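Local coordinates for phenazine biosynthesis protein, PhzF family (Bacillus anthracis, PDB 3EDN) that is a PhzF-family phenazine biosynthesis protein with a diaminopimelate epimerase-like fold, probably an isomerase-type enzyme whose substrate is not known, at residues Phe7-Phe12 / Arg85-Leu90; Ile59-Phe64 / Val78-Ala83; Gly110-Glu113 / Thr117-Lys120; Thr223-Val228 / Gln260-Asp265. All coordinates share one frame; numbering follows the deposited sequence. Where two conformers were deposited one is given.

Contact 1. Residues Phe7-Phe12 / Arg85-Leu90. With SO4 (sulfate ion), chain D.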
loop_
_atom_site.group_PDB
_atom_site.type_symbol
_atom_site.label_atom_id
_atom_site.label_comp_id
_atom_site.label_asym_id
_atom_site.label_seq_id
_atom_site.Cartn_x
_atom_site.Cartn_y
_atom_site.Cartn_z
ATOM N N PHE A 7 -0.755 18.366 -5.209
ATOM C CA PHE A 7 -1.568 19.569 -5.290
ATOM C C PHE A 7 -2.108 19.947 -3.923
ATOM O O PHE A 7 -2.340 19.096 -3.055
ATOM C CB PHE A 7 -2.713 19.375 -6.291
ATOM C CG PHE A 7 -2.250 19.335 -7.712
ATOM C CD1 PHE A 7 -2.292 20.470 -8.497
ATOM C CD2 PHE A 7 -1.756 18.157 -8.254
ATOM C CE1 PHE A 7 -1.850 20.437 -9.803
ATOM C CE2 PHE A 7 -1.305 18.125 -9.550
ATOM C CZ PHE A 7 -1.365 19.266 -10.326
ATOM N N HIS A 8 -2.246 21.245 -3.730
ATOM C CA HIS A 8 -2.916 21.804 -2.572
ATOM C C HIS A 8 -4.193 22.465 -3.089
ATOM O O HIS A 8 -4.115 23.402 -3.892
ATOM C CB HIS A 8 -1.988 22.839 -1.945
ATOM C CG HIS A 8 -2.603 23.662 -0.861
ATOM N ND1 HIS A 8 -1.905 24.674 -0.237
ATOM C CD2 HIS A 8 -3.830 23.635 -0.285
ATOM C CE1 HIS A 8 -2.679 25.246 0.669
ATOM N NE2 HIS A 8 -3.850 24.635 0.663
ATOM N N TYR A 9 -5.354 21.924 -2.689
ATOM C CA TYR A 9 -6.652 22.578 -2.910
ATOM C C TYR A 9 -7.193 22.915 -1.544
ATOM O O TYR A 9 -6.959 22.166 -0.590
ATOM C CB TYR A 9 -7.645 21.633 -3.625
ATOM C CG TYR A 9 -7.502 21.662 -5.123
ATOM C CD1 TYR A 9 -6.342 21.194 -5.731
ATOM C CD2 TYR A 9 -8.514 22.173 -5.936
ATOM C CE1 TYR A 9 -6.190 21.236 -7.104
ATOM C CE2 TYR A 9 -8.377 22.217 -7.316
ATOM C CZ TYR A 9 -7.205 21.732 -7.893
ATOM O OH TYR A 9 -7.045 21.783 -9.260
ATOM N N ASP A 10 -7.897 24.041 -1.439
ATOM C CA ASP A 10 -8.597 24.356 -0.185
ATOM C C ASP A 10 -10.047 23.947 -0.338
ATOM O O ASP A 10 -10.702 24.350 -1.298
ATOM C CB ASP A 10 -8.523 25.847 0.155
ATOM C CG ASP A 10 -7.311 26.199 1.003
ATOM O OD1 ASP A 10 -6.503 25.306 1.335
ATOM O OD2 ASP A 10 -7.203 27.398 1.334
ATOM N N ALA A 11 -10.529 23.111 0.580
ATOM C CA ALA A 11 -11.933 22.673 0.570
ATOM C C ALA A 11 -12.853 23.673 1.277
ATOM O O ALA A 11 -12.432 24.388 2.208
ATOM C CB ALA A 11 -12.063 21.314 1.228
ATOM N N PHE A 12 -14.118 23.690 0.845
ATOM C CA PHE A 12 -15.182 24.519 1.442
ATOM C C PHE A 12 -14.928 26.018 1.298
ATOM O O PHE A 12 -15.277 26.823 2.178
ATOM C CB PHE A 12 -15.419 24.160 2.916
ATOM C CG PHE A 12 -15.745 22.711 3.155
ATOM C CD1 PHE A 12 -16.839 22.119 2.534
ATOM C CD2 PHE A 12 -15.003 21.953 4.051
ATOM C CE1 PHE A 12 -17.157 20.770 2.767
ATOM C CE2 PHE A 12 -15.310 20.630 4.275
ATOM C CZ PHE A 12 -16.392 20.045 3.654
ATOM N N ARG A 85 -12.606 16.698 -11.082
ATOM C CA ARG A 85 -13.643 17.161 -11.986
ATOM C C ARG A 85 -13.186 18.396 -12.760
ATOM O O ARG A 85 -13.280 18.431 -13.992
ATOM C CB ARG A 85 -14.930 17.433 -11.199
ATOM C CG ARG A 85 -16.007 18.179 -11.972
ATOM C CD ARG A 85 -16.844 17.265 -12.852
ATOM N NE ARG A 85 -17.995 18.009 -13.354
ATOM C CZ ARG A 85 -19.187 17.491 -13.623
ATOM N NH1 ARG A 85 -19.424 16.197 -13.454
ATOM N NH2 ARG A 85 -20.152 18.283 -14.063
ATOM N N GLU A 86 -12.678 19.400 -12.052
ATOM C CA GLU A 86 -12.329 20.655 -12.689
ATOM C C GLU A 86 -11.148 20.516 -13.639
ATOM O O GLU A 86 -10.989 21.321 -14.548
ATOM C CB GLU A 86 -12.066 21.718 -11.621
ATOM C CG GLU A 86 -13.334 22.115 -10.887
ATOM C CD GLU A 86 -14.375 22.700 -11.823
ATOM O OE1 GLU A 86 -15.363 22.001 -12.148
ATOM O OE2 GLU A 86 -14.178 23.846 -12.261
ATOM N N ARG A 87 -10.314 19.501 -13.409
ATOM C CA ARG A 87 -9.132 19.268 -14.261
ATOM C C ARG A 87 -9.416 18.409 -15.481
ATOM O O ARG A 87 -8.520 18.191 -16.297
ATOM C CB ARG A 87 -7.999 18.631 -13.452
ATOM C CG ARG A 87 -7.466 19.603 -12.434
ATOM C CD ARG A 87 -6.324 19.080 -11.566
ATOM N NE ARG A 87 -5.753 20.256 -10.942
ATOM C CZ ARG A 87 -4.707 20.926 -11.423
ATOM N NH1 ARG A 87 -4.030 20.461 -12.473
ATOM N NH2 ARG A 87 -4.314 22.030 -10.809
ATOM N N GLY A 88 -10.638 17.907 -15.610
ATOM C CA GLY A 88 -10.974 17.024 -16.737
ATOM C C GLY A 88 -10.541 15.584 -16.564
ATOM O O GLY A 88 -10.307 14.867 -17.546
ATOM N N LEU A 89 -10.447 15.146 -15.308
ATOM C CA LEU A 89 -9.888 13.832 -14.964
ATOM C C LEU A 89 -10.954 12.802 -14.593
ATOM O O LEU A 89 -10.604 11.669 -14.232
ATOM C CB LEU A 89 -8.861 13.971 -13.821
ATOM C CG LEU A 89 -7.648 14.834 -14.186
ATOM C CD1 LEU A 89 -6.785 15.108 -12.948
ATOM C CD2 LEU A 89 -6.808 14.132 -15.252
ATOM N N LEU A 90 -12.227 13.196 -14.704
ATOM C CA LEU A 90 -13.356 12.297 -14.451
ATOM C C LEU A 90 -14.184 12.016 -15.705
ATOM O O LEU A 90 -14.132 12.771 -16.671
ATOM C CB LEU A 90 -14.294 12.921 -13.410
ATOM C CG LEU A 90 -13.776 13.068 -11.986
ATOM C CD1 LEU A 90 -14.856 13.630 -11.079
ATOM C CD2 LEU A 90 -13.252 11.754 -11.425
HETATM S S SO4 D . -2.339 23.631 -13.205
HETATM O O1 SO4 D . -3.597 24.173 -12.712
HETATM O O2 SO4 D . -2.477 23.199 -14.590
HETATM O O3 SO4 D . -1.317 24.677 -13.163
HETATM O O4 SO4 D . -1.913 22.506 -12.389
#
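Arg87 reaches from the end of helix 74-86 to Tyr9 and Phe7 on strand 3-11, joining helix to strand within one lobe of the diaminopimelate epimerase-like fold. Along residues 85-90, Arg85 belongs to the last turn of the helix and its carbonyl accepts the N-H of Gly88. Glu86 follows, its carboxylate leading away from the strand. Arg87 then carries the contact. Its CG lies anti to its own carbonyl carbon (chi1 -68°) and the chain runs extended to NE, a long reach that suits arginine here. NE donates to the hydroxyl of Tyr9, with Arg87 NE and Tyr9 OH 2.6 Å apart, the oxygen lying close to the guanidinium plane; a weak second bond joins Arg87 NH2 to the same Tyr9 OH. The phenol ring stands steeply to the guanidinium, 78° between planes, and meets NE by its hydroxyl edge. Phe7 arrives from the opposite direction and sets CE1 over one guanidinium face. Gly88 closes the helix in a Schellman motif; its positive phi is easily adopted only without a side chain, so glycine suits the place. Leu89 and Leu90 lead on, packing on Leu84. Beyond the guanidinium lies a sulfate, probably from the crystallisation liquor, whose O4 accepts hydrogen bonds from both Arg87 NH1 and Arg87 NH2, each 2.9 Å away.

Contact 2. Residues Ile59-Phe64 / Val78-Ala83. With SO4 (sulfate ion), chain O.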
loop_
_atom_site.group_PDB
_atom_site.type_symbol
_atom_site.label_atom_id
_atom_site.label_comp_id
_atom_site.label_asym_id
_atom_site.label_seq_id
_atom_site.Cartn_x
_atom_site.Cartn_y
_atom_site.Cartn_z
ATOM N N ILE A 59 -13.610 4.996 -8.520
ATOM C CA ILE A 59 -12.254 5.209 -8.034
ATOM C C ILE A 59 -12.140 4.717 -6.609
ATOM O O ILE A 59 -13.145 4.409 -5.974
ATOM C CB ILE A 59 -11.816 6.698 -8.089
ATOM C CG1 ILE A 59 -12.611 7.538 -7.085
ATOM C CG2 ILE A 59 -11.981 7.267 -9.487
ATOM C CD1 ILE A 59 -12.004 8.942 -6.871
ATOM N N ARG A 60 -10.902 4.624 -6.128
ATOM C CA ARG A 60 -10.614 4.342 -4.734
ATOM C C ARG A 60 -9.827 5.535 -4.196
ATOM O O ARG A 60 -9.112 6.214 -4.940
ATOM C CB ARG A 60 -9.810 3.044 -4.615
ATOM C CG ARG A 60 -9.349 2.654 -3.225
ATOM C CD ARG A 60 -8.912 1.168 -3.229
ATOM N NE ARG A 60 -7.833 0.906 -4.193
ATOM C CZ ARG A 60 -6.547 0.793 -3.862
ATOM N NH1 ARG A 60 -6.164 0.898 -2.599
ATOM N NH2 ARG A 60 -5.634 0.565 -4.806
HETATM N N MSE A 61 -9.970 5.814 -2.907
HETATM C CA MSE A 61 -9.202 6.896 -2.297
HETATM C C MSE A 61 -8.634 6.425 -0.984
HETATM O O MSE A 61 -9.320 5.755 -0.223
HETATM C CB MSE A 61 -10.098 8.098 -2.005
HETATM C CG MSE A 61 -10.336 9.008 -3.172
HETATM SE SE MSE A 61 -11.122 10.697 -2.567
HETATM C CE MSE A 61 -9.674 11.416 -1.712
ATOM N N ARG A 62 -7.391 6.791 -0.699
ATOM C CA ARG A 62 -6.847 6.616 0.644
ATOM C C ARG A 62 -6.506 7.990 1.201
ATOM O O ARG A 62 -6.130 8.905 0.444
ATOM C CB ARG A 62 -5.641 5.668 0.639
ATOM C CG ARG A 62 -6.037 4.223 0.310
ATOM C CD ARG A 62 -4.829 3.290 0.209
ATOM N NE ARG A 62 -4.325 2.891 1.509
ATOM C CZ ARG A 62 -3.474 1.890 1.716
ATOM N NH1 ARG A 62 -3.014 1.158 0.688
ATOM N NH2 ARG A 62 -3.102 1.607 2.959
ATOM N N TYR A 63 -6.628 8.123 2.520
ATOM C CA TYR A 63 -6.514 9.416 3.206
ATOM C C TYR A 63 -5.448 9.308 4.293
ATOM O O TYR A 63 -5.517 8.391 5.110
ATOM C CB TYR A 63 -7.838 9.740 3.885
ATOM C CG TYR A 63 -9.082 9.644 3.007
ATOM C CD1 TYR A 63 -9.491 10.721 2.199
ATOM C CD2 TYR A 63 -9.897 8.511 3.041
ATOM C CE1 TYR A 63 -10.641 10.640 1.442
ATOM C CE2 TYR A 63 -11.053 8.425 2.265
ATOM C CZ TYR A 63 -11.430 9.492 1.483
ATOM O OH TYR A 63 -12.583 9.427 0.721
ATOM N N PHE A 64 -4.467 10.209 4.304
ATOM C CA PHE A 64 -3.411 10.148 5.319
ATOM C C PHE A 64 -3.181 11.489 5.984
ATOM O O PHE A 64 -3.136 12.513 5.312
ATOM C CB PHE A 64 -2.074 9.736 4.689
ATOM C CG PHE A 64 -2.008 8.313 4.255
ATOM C CD1 PHE A 64 -1.387 7.365 5.061
ATOM C CD2 PHE A 64 -2.543 7.917 3.031
ATOM C CE1 PHE A 64 -1.303 6.034 4.672
ATOM C CE2 PHE A 64 -2.456 6.600 2.633
ATOM C CZ PHE A 64 -1.836 5.651 3.459
ATOM N N VAL A 78 -14.030 16.202 -0.719
ATOM C CA VAL A 78 -14.484 17.393 -1.424
ATOM C C VAL A 78 -13.371 18.012 -2.284
ATOM O O VAL A 78 -13.571 18.243 -3.474
ATOM C CB VAL A 78 -15.059 18.440 -0.450
ATOM C CG1 VAL A 78 -15.195 19.829 -1.128
ATOM C CG2 VAL A 78 -16.399 17.959 0.114
ATOM N N GLY A 79 -12.209 18.272 -1.687
ATOM C CA GLY A 79 -11.131 18.880 -2.455
ATOM C C GLY A 79 -10.675 18.003 -3.611
ATOM O O GLY A 79 -10.431 18.484 -4.729
ATOM N N THR A 80 -10.581 16.707 -3.355
ATOM C CA THR A 80 -10.029 15.784 -4.366
ATOM C C THR A 80 -10.980 15.589 -5.540
ATOM O O THR A 80 -10.575 15.681 -6.703
ATOM C CB THR A 80 -9.638 14.433 -3.751
ATOM O OG1 THR A 80 -8.643 14.643 -2.738
ATOM C CG2 THR A 80 -9.071 13.478 -4.800
ATOM N N ILE A 81 -12.257 15.344 -5.256
ATOM C CA ILE A 81 -13.200 15.187 -6.353
ATOM C C ILE A 81 -13.360 16.509 -7.106
ATOM O O ILE A 81 -13.458 16.515 -8.325
ATOM C CB ILE A 81 -14.552 14.635 -5.898
ATOM C CG1 ILE A 81 -14.365 13.312 -5.159
ATOM C CG2 ILE A 81 -15.494 14.458 -7.103
ATOM C CD1 ILE A 81 -13.532 12.293 -5.913
ATOM N N TYR A 82 -13.402 17.633 -6.396
ATOM C CA TYR A 82 -13.438 18.917 -7.087
ATOM C C TYR A 82 -12.246 19.047 -8.063
ATOM O O TYR A 82 -12.404 19.453 -9.224
ATOM C CB TYR A 82 -13.394 20.067 -6.073
ATOM C CG TYR A 82 -13.408 21.412 -6.751
ATOM C CD1 TYR A 82 -14.603 22.085 -7.005
ATOM C CD2 TYR A 82 -12.221 21.994 -7.183
ATOM C CE1 TYR A 82 -14.614 23.310 -7.654
ATOM C CE2 TYR A 82 -12.222 23.235 -7.820
ATOM C CZ TYR A 82 -13.417 23.875 -8.059
ATOM O OH TYR A 82 -13.381 25.087 -8.709
ATOM N N ALA A 83 -11.044 18.743 -7.583
ATOM C CA ALA A 83 -9.865 18.855 -8.437
ATOM C C ALA A 83 -9.943 17.920 -9.641
ATOM O O ALA A 83 -9.678 18.328 -10.779
ATOM C CB ALA A 83 -8.620 18.581 -7.623
HETATM S S SO4 O . -2.780 -1.820 4.166
HETATM O O1 SO4 O . -2.403 -2.876 3.234
HETATM O O2 SO4 O . -1.918 -0.658 3.998
HETATM O O3 SO4 O . -4.176 -1.457 3.946
HETATM O O4 SO4 O . -2.611 -2.357 5.517
#
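Met61, present as selenomethionine, points from strand 59-64 to the helical segment 78-83 and meets Thr80 tip to tip. From CB, which is directed at the helix, the chain continues to CG, anti to the carbonyl carbon (chi1 -83°). Met61 SE follows, 4.1 Å from Thr80 CG2, and Ile81 CD1 also packs loosely against it. A bend at chi3 then turns the terminal methyl onto Thr80, where Met61 CE lies 3.5 Å from Thr80 OG1. A flexible, unbranched side chain suits this place, since it can follow the contour of the helix. The threonine hydroxyl is bonded to Gly76 O one turn back, so it has a backbone partner and the methyl can pack beside it. Two residues earlier on the same face of the strand, Ile59 CD1 touches Ile81 CD1 at 3.8 Å, two branched chains crossing at an angle. On the other face, Arg62 NH2 is hydrogen-bonded to a sulfate, probably from the crystallisation liquor; NE forms a salt bridge with Glu69, and NH1 bonds Glu33 of the second subunit. Strand 59-64 lies between strands 48-52 and 95-100, and helix 74-86 packs across that sheet, Thr80 touching Ser49 and Val51 while Ile81 rests on Leu96.

Contact 3. Residues Gly110-Glu113 / Thr117-Lys120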
loop_
_atom_site.group_PDB
_atom_site.type_symbol
_atom_site.label_atom_id
_atom_site.label_comp_id
_atom_site.label_asym_id
_atom_site.label_seq_id
_atom_site.Cartn_x
_atom_site.Cartn_y
_atom_site.Cartn_z
ATOM N N GLY A 110 -22.358 18.563 -8.598
ATOM C CA GLY A 110 -23.345 19.519 -9.075
ATOM C C GLY A 110 -22.706 20.871 -9.306
ATOM O O GLY A 110 -21.498 21.022 -9.174
ATOM N N VAL A 111 -23.520 21.846 -9.678
ATOM C CA VAL A 111 -23.072 23.224 -9.804
ATOM C C VAL A 111 -24.026 24.102 -9.019
ATOM O O VAL A 111 -25.246 23.942 -9.132
ATOM C CB VAL A 111 -23.068 23.690 -11.269
ATOM C CG1 VAL A 111 -22.182 22.795 -12.116
ATOM C CG2 VAL A 111 -24.499 23.729 -11.825
ATOM N N ASN A 112 -23.487 25.016 -8.215
ATOM C CA ASN A 112 -24.338 25.942 -7.471
ATOM C C ASN A 112 -24.788 27.111 -8.354
ATOM O O ASN A 112 -24.537 27.110 -9.560
ATOM C CB ASN A 112 -23.663 26.417 -6.179
ATOM C CG ASN A 112 -22.724 27.585 -6.399
ATOM O OD1 ASN A 112 -22.305 27.860 -7.525
ATOM N ND2 ASN A 112 -22.387 28.284 -5.316
ATOM N N GLU A 113 -25.492 28.075 -7.766
ATOM C CA GLU A 113 -26.023 29.192 -8.543
ATOM C C GLU A 113 -24.900 29.978 -9.214
ATOM O O GLU A 113 -25.054 30.463 -10.340
ATOM C CB GLU A 113 -26.897 30.109 -7.673
ATOM C CG GLU A 113 -26.253 30.573 -6.370
ATOM C CD GLU A 113 -27.233 31.310 -5.462
ATOM O OE1 GLU A 113 -28.439 30.985 -5.484
ATOM O OE2 GLU A 113 -26.792 32.213 -4.722
ATOM N N THR A 117 -18.590 24.250 -9.126
ATOM C CA THR A 117 -18.821 22.839 -8.893
ATOM C C THR A 117 -18.847 22.538 -7.400
ATOM O O THR A 117 -17.959 22.966 -6.649
ATOM C CB THR A 117 -17.756 21.987 -9.591
ATOM O OG1 THR A 117 -17.928 22.092 -11.018
ATOM C CG2 THR A 117 -17.872 20.529 -9.169
ATOM N N PHE A 118 -19.891 21.830 -6.979
ATOM C CA PHE A 118 -20.054 21.400 -5.601
ATOM C C PHE A 118 -20.037 19.883 -5.518
ATOM O O PHE A 118 -20.572 19.198 -6.387
ATOM C CB PHE A 118 -21.396 21.933 -5.062
ATOM C CG PHE A 118 -21.278 23.242 -4.346
ATOM C CD1 PHE A 118 -20.859 24.397 -5.007
ATOM C CD2 PHE A 118 -21.547 23.316 -2.991
ATOM C CE1 PHE A 118 -20.735 25.601 -4.303
ATOM C CE2 PHE A 118 -21.433 24.499 -2.307
ATOM C CZ PHE A 118 -21.023 25.636 -2.953
ATOM N N ILE A 119 -19.413 19.367 -4.469
ATOM C CA ILE A 119 -19.286 17.928 -4.232
ATOM C C ILE A 119 -20.119 17.614 -2.994
ATOM O O ILE A 119 -19.883 18.196 -1.923
ATOM C CB ILE A 119 -17.825 17.540 -3.928
ATOM C CG1 ILE A 119 -16.887 18.066 -5.025
ATOM C CG2 ILE A 119 -17.690 16.044 -3.742
ATOM C CD1 ILE A 119 -17.294 17.707 -6.441
ATOM N N LYS A 120 -21.058 16.680 -3.135
ATOM C CA LYS A 120 -22.060 16.405 -2.099
ATOM C C LYS A 120 -21.906 14.977 -1.608
ATOM O O LYS A 120 -21.743 14.056 -2.406
ATOM C CB LYS A 120 -23.461 16.624 -2.671
ATOM C CG LYS A 120 -24.601 16.452 -1.676
ATOM C CD LYS A 120 -25.933 16.772 -2.375
ATOM C CE LYS A 120 -27.124 16.520 -1.471
ATOM N NZ LYS A 120 -28.407 16.748 -2.219
#
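Gly110 and Phe118 form an antiparallel hydrogen-bonded pair, each donating its N-H to the other's carbonyl, with Phe118 N 2.8 Å from Gly110 O, while Val111 and Thr117 form the adjoining non-hydrogen-bonded pair. The Gly110 carbonyl is also approached by a CA-H...O contact, Thr117 CA standing 3.2 Å from Gly110 O. Asn112 and Phe118 make the main side-chain contact. The amide passes obliquely beside the ring, their planes 24° apart, with Asn112 ND2 3.3 Å from Phe118 CE1. Asn112 CB lies against the same side of the ring, near Phe118 CD1 and CE1. This is the end of a beta hairpin, strands 103-111 and 117-122, and Asn112 stands where the first strand gives way to the turn. Its CG is set between the backbone N and the carbonyl carbon (chi1 84°), a rotation that turns the amide back over the hairpin, so that OD1 takes the N-H of Glu116 while ND2 stays by Phe118 CE1. A short amide suits a place that offers both a backbone N-H and a ring. Phe118 is an apolar ring that meets Asn112 on one side of the hairpin and the side chains of Ala286 and Thr288 on strand 282-298. Val111 and Thr117 project from the other face, where the beta-branched threonine packs on Tyr82 and Arg85 and its OG1 is hydrogen-bonded to Glu86 of helix 74-86.

Contact 4. Residues Thr223-Val228 / Gln260-Asp265. With SO4 (sulfate ion), chain G.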
loop_
_atom_site.group_PDB
_atom_site.type_symbol
_atom_site.label_atom_id
_atom_site.label_comp_id
_atom_site.label_asym_id
_atom_site.label_seq_id
_atom_site.Cartn_x
_atom_site.Cartn_y
_atom_site.Cartn_z
ATOM N N THR A 223 -3.763 19.725 17.991
ATOM C CA THR A 223 -4.104 21.016 17.403
ATOM C C THR A 223 -5.060 21.819 18.282
ATOM O O THR A 223 -5.636 21.294 19.242
ATOM C CB THR A 223 -4.773 20.838 16.026
ATOM O OG1 THR A 223 -5.984 20.082 16.179
ATOM C CG2 THR A 223 -3.833 20.118 15.058
ATOM N N ILE A 224 -5.236 23.090 17.930
ATOM C CA ILE A 224 -6.081 23.996 18.707
ATOM C C ILE A 224 -7.393 24.334 18.006
ATOM O O ILE A 224 -8.449 24.347 18.642
ATOM C CB ILE A 224 -5.358 25.313 19.004
ATOM C CG1 ILE A 224 -4.027 25.046 19.707
ATOM C CG2 ILE A 224 -6.230 26.206 19.866
ATOM C CD1 ILE A 224 -3.061 26.209 19.605
ATOM N N GLU A 225 -7.321 24.623 16.707
ATOM C CA GLU A 225 -8.495 25.077 15.956
ATOM C C GLU A 225 -8.467 24.671 14.474
ATOM O O GLU A 225 -7.458 24.846 13.808
ATOM C CB GLU A 225 -8.630 26.596 16.092
ATOM C CG GLU A 225 -9.676 27.230 15.178
ATOM C CD GLU A 225 -10.038 28.654 15.559
ATOM O OE1 GLU A 225 -9.279 29.320 16.318
ATOM O OE2 GLU A 225 -11.096 29.111 15.092
ATOM N N ASP A 226 -9.592 24.158 13.975
ATOM C CA ASP A 226 -9.745 23.672 12.589
ATOM C C ASP A 226 -10.416 24.777 11.745
ATOM O O ASP A 226 -11.339 25.437 12.211
ATOM C CB ASP A 226 -10.647 22.429 12.635
ATOM C CG ASP A 226 -10.528 21.534 11.402
ATOM O OD1 ASP A 226 -11.563 21.335 10.743
ATOM O OD2 ASP A 226 -9.429 20.988 11.127
ATOM N N PRO A 227 -9.944 25.010 10.512
ATOM C CA PRO A 227 -10.467 26.124 9.697
ATOM C C PRO A 227 -11.947 26.038 9.220
ATOM O O PRO A 227 -12.706 27.016 9.326
ATOM C CB PRO A 227 -9.503 26.175 8.501
ATOM C CG PRO A 227 -8.884 24.821 8.458
ATOM C CD PRO A 227 -8.830 24.299 9.847
ATOM N N VAL A 228 -12.330 24.899 8.657
ATOM C CA VAL A 228 -13.689 24.690 8.153
ATOM C C VAL A 228 -13.970 23.199 8.216
ATOM O O VAL A 228 -13.318 22.407 7.533
ATOM C CB VAL A 228 -13.871 25.096 6.672
ATOM C CG1 VAL A 228 -15.367 25.273 6.384
ATOM C CG2 VAL A 228 -12.999 26.294 6.300
ATOM N N GLN A 260 -13.586 32.729 9.890
ATOM C CA GLN A 260 -13.365 34.160 9.728
ATOM C C GLN A 260 -12.425 34.708 10.817
ATOM O O GLN A 260 -11.569 35.575 10.555
ATOM C CB GLN A 260 -14.704 34.907 9.691
ATOM C CG GLN A 260 -15.600 34.560 8.486
ATOM C CD GLN A 260 -16.193 33.164 8.521
ATOM O OE1 GLN A 260 -16.408 32.606 9.580
ATOM N NE2 GLN A 260 -16.449 32.585 7.334
ATOM N N GLU A 261 -12.548 34.176 12.027
ATOM C CA GLU A 261 -11.741 34.633 13.158
ATOM C C GLU A 261 -10.269 34.281 13.000
ATOM O O GLU A 261 -9.400 34.863 13.668
ATOM C CB GLU A 261 -12.273 34.049 14.468
ATOM C CG GLU A 261 -13.672 34.534 14.856
ATOM C CD GLU A 261 -14.779 33.617 14.362
ATOM O OE1 GLU A 261 -14.711 33.115 13.222
ATOM O OE2 GLU A 261 -15.742 33.378 15.124
ATOM N N ILE A 262 -9.982 33.313 12.129
ATOM C CA ILE A 262 -8.588 32.996 11.804
ATOM C C ILE A 262 -8.270 33.320 10.348
ATOM O O ILE A 262 -7.409 32.680 9.732
ATOM C CB ILE A 262 -8.184 31.542 12.164
ATOM C CG1 ILE A 262 -9.092 30.530 11.481
ATOM C CG2 ILE A 262 -8.232 31.328 13.661
ATOM C CD1 ILE A 262 -8.699 29.113 11.798
ATOM N N HIS A 263 -8.978 34.317 9.817
ATOM C CA HIS A 263 -8.617 34.957 8.539
ATOM C C HIS A 263 -8.939 34.112 7.322
ATOM O O HIS A 263 -8.321 34.268 6.259
ATOM C CB HIS A 263 -7.152 35.381 8.565
ATOM C CG HIS A 263 -6.783 36.039 9.851
ATOM N ND1 HIS A 263 -5.911 35.475 10.759
ATOM C CD2 HIS A 263 -7.251 37.170 10.426
ATOM C CE1 HIS A 263 -5.824 36.258 11.823
ATOM N NE2 HIS A 263 -6.624 37.291 11.644
ATOM N N LYS A 264 -9.888 33.195 7.489
ATOM C CA LYS A 264 -10.333 32.340 6.407
ATOM C C LYS A 264 -11.782 32.666 6.083
ATOM O O LYS A 264 -12.357 33.616 6.634
ATOM C CB LYS A 264 -10.214 30.874 6.813
ATOM C CG LYS A 264 -8.838 30.461 7.314
ATOM C CD LYS A 264 -7.968 30.036 6.178
ATOM C CE LYS A 264 -7.128 28.804 6.560
ATOM N NZ LYS A 264 -6.557 28.149 5.341
ATOM N N ASP A 265 -12.379 31.895 5.184
ATOM C CA ASP A 265 -13.789 32.118 4.862
ATOM C C ASP A 265 -14.389 30.859 4.270
ATOM O O ASP A 265 -14.544 30.730 3.048
ATOM C CB ASP A 265 -13.988 33.315 3.918
ATOM C CG ASP A 265 -15.459 33.594 3.653
ATOM O OD1 ASP A 265 -16.294 33.305 4.531
ATOM O OD2 ASP A 265 -15.791 34.063 2.546
HETATM S S SO4 G . -3.502 24.774 15.346
HETATM O O1 SO4 G . -3.291 23.706 16.314
HETATM O O2 SO4 G . -2.925 24.365 14.065
HETATM O O3 SO4 G . -4.935 24.997 15.177
HETATM O O4 SO4 G . -2.862 26.005 15.802
HETATM O O HOH W 1 -12.230 30.886 13.015
#
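Glu225 and Ile262 come at each other from opposite directions, joining a short, weakly bonded strand at about 225-226 to the connection between strands 251-258 and 266-273 of this diaminopimelate epimerase-like fold. Glu225 stretches out with CG anti to its backbone N (chi1 171°), which carries the carboxylate out to the isoleucine's CG2 and CD1. There Ile262 CG2 lies 3.5 Å from Glu225 OE1, and Ile262 CD1 packs on Glu225 CG. Both isoleucine branches are thus used against the aliphatic stem and carboxylate of one glutamate, whose charge is met by Arg214 through a salt bridge at OE2. The CD1 branch also reaches the backbone of Pro227, 4.1 Å from Pro227 CA. Pro227 CB meets the methylene Lys264 CE at 4.0 Å; the bent lysine chain suits this by lending its carbons to packing while NZ is bonded to Gly19 O and Asn17 O. Within 260-265, Gln260 NE2 donates to Asp265 OD1 and ties the ends of the turn together. Just before and at Glu225, the backbone N-H groups of Ile224 and Glu225 bond a sulfate, probably from the crystallisation liquor, with Glu225 N 2.9 Å from sulfate O3.

How the contacts relate
From the N terminus, strand 3-11 supplies the first half of contact 1, which closes only when the chain leaves helix 74-86. Contact 2 is nested inside that long loop, pairing strand 59-64 with the same helix; Tyr9 of contact 1 packs on Ala83 and Tyr82 of contact 2. Contact 3 follows in series and closes a short hairpin, which lies against the helix through Ile119 on Ile81 and through the ring of Tyr82 on the backbone of Thr117. Contact 4 comes last, closing a loop that includes helix 230-244. It meets contact 1 where Val228 packs on Phe12, but does not touch contacts 2 or 3.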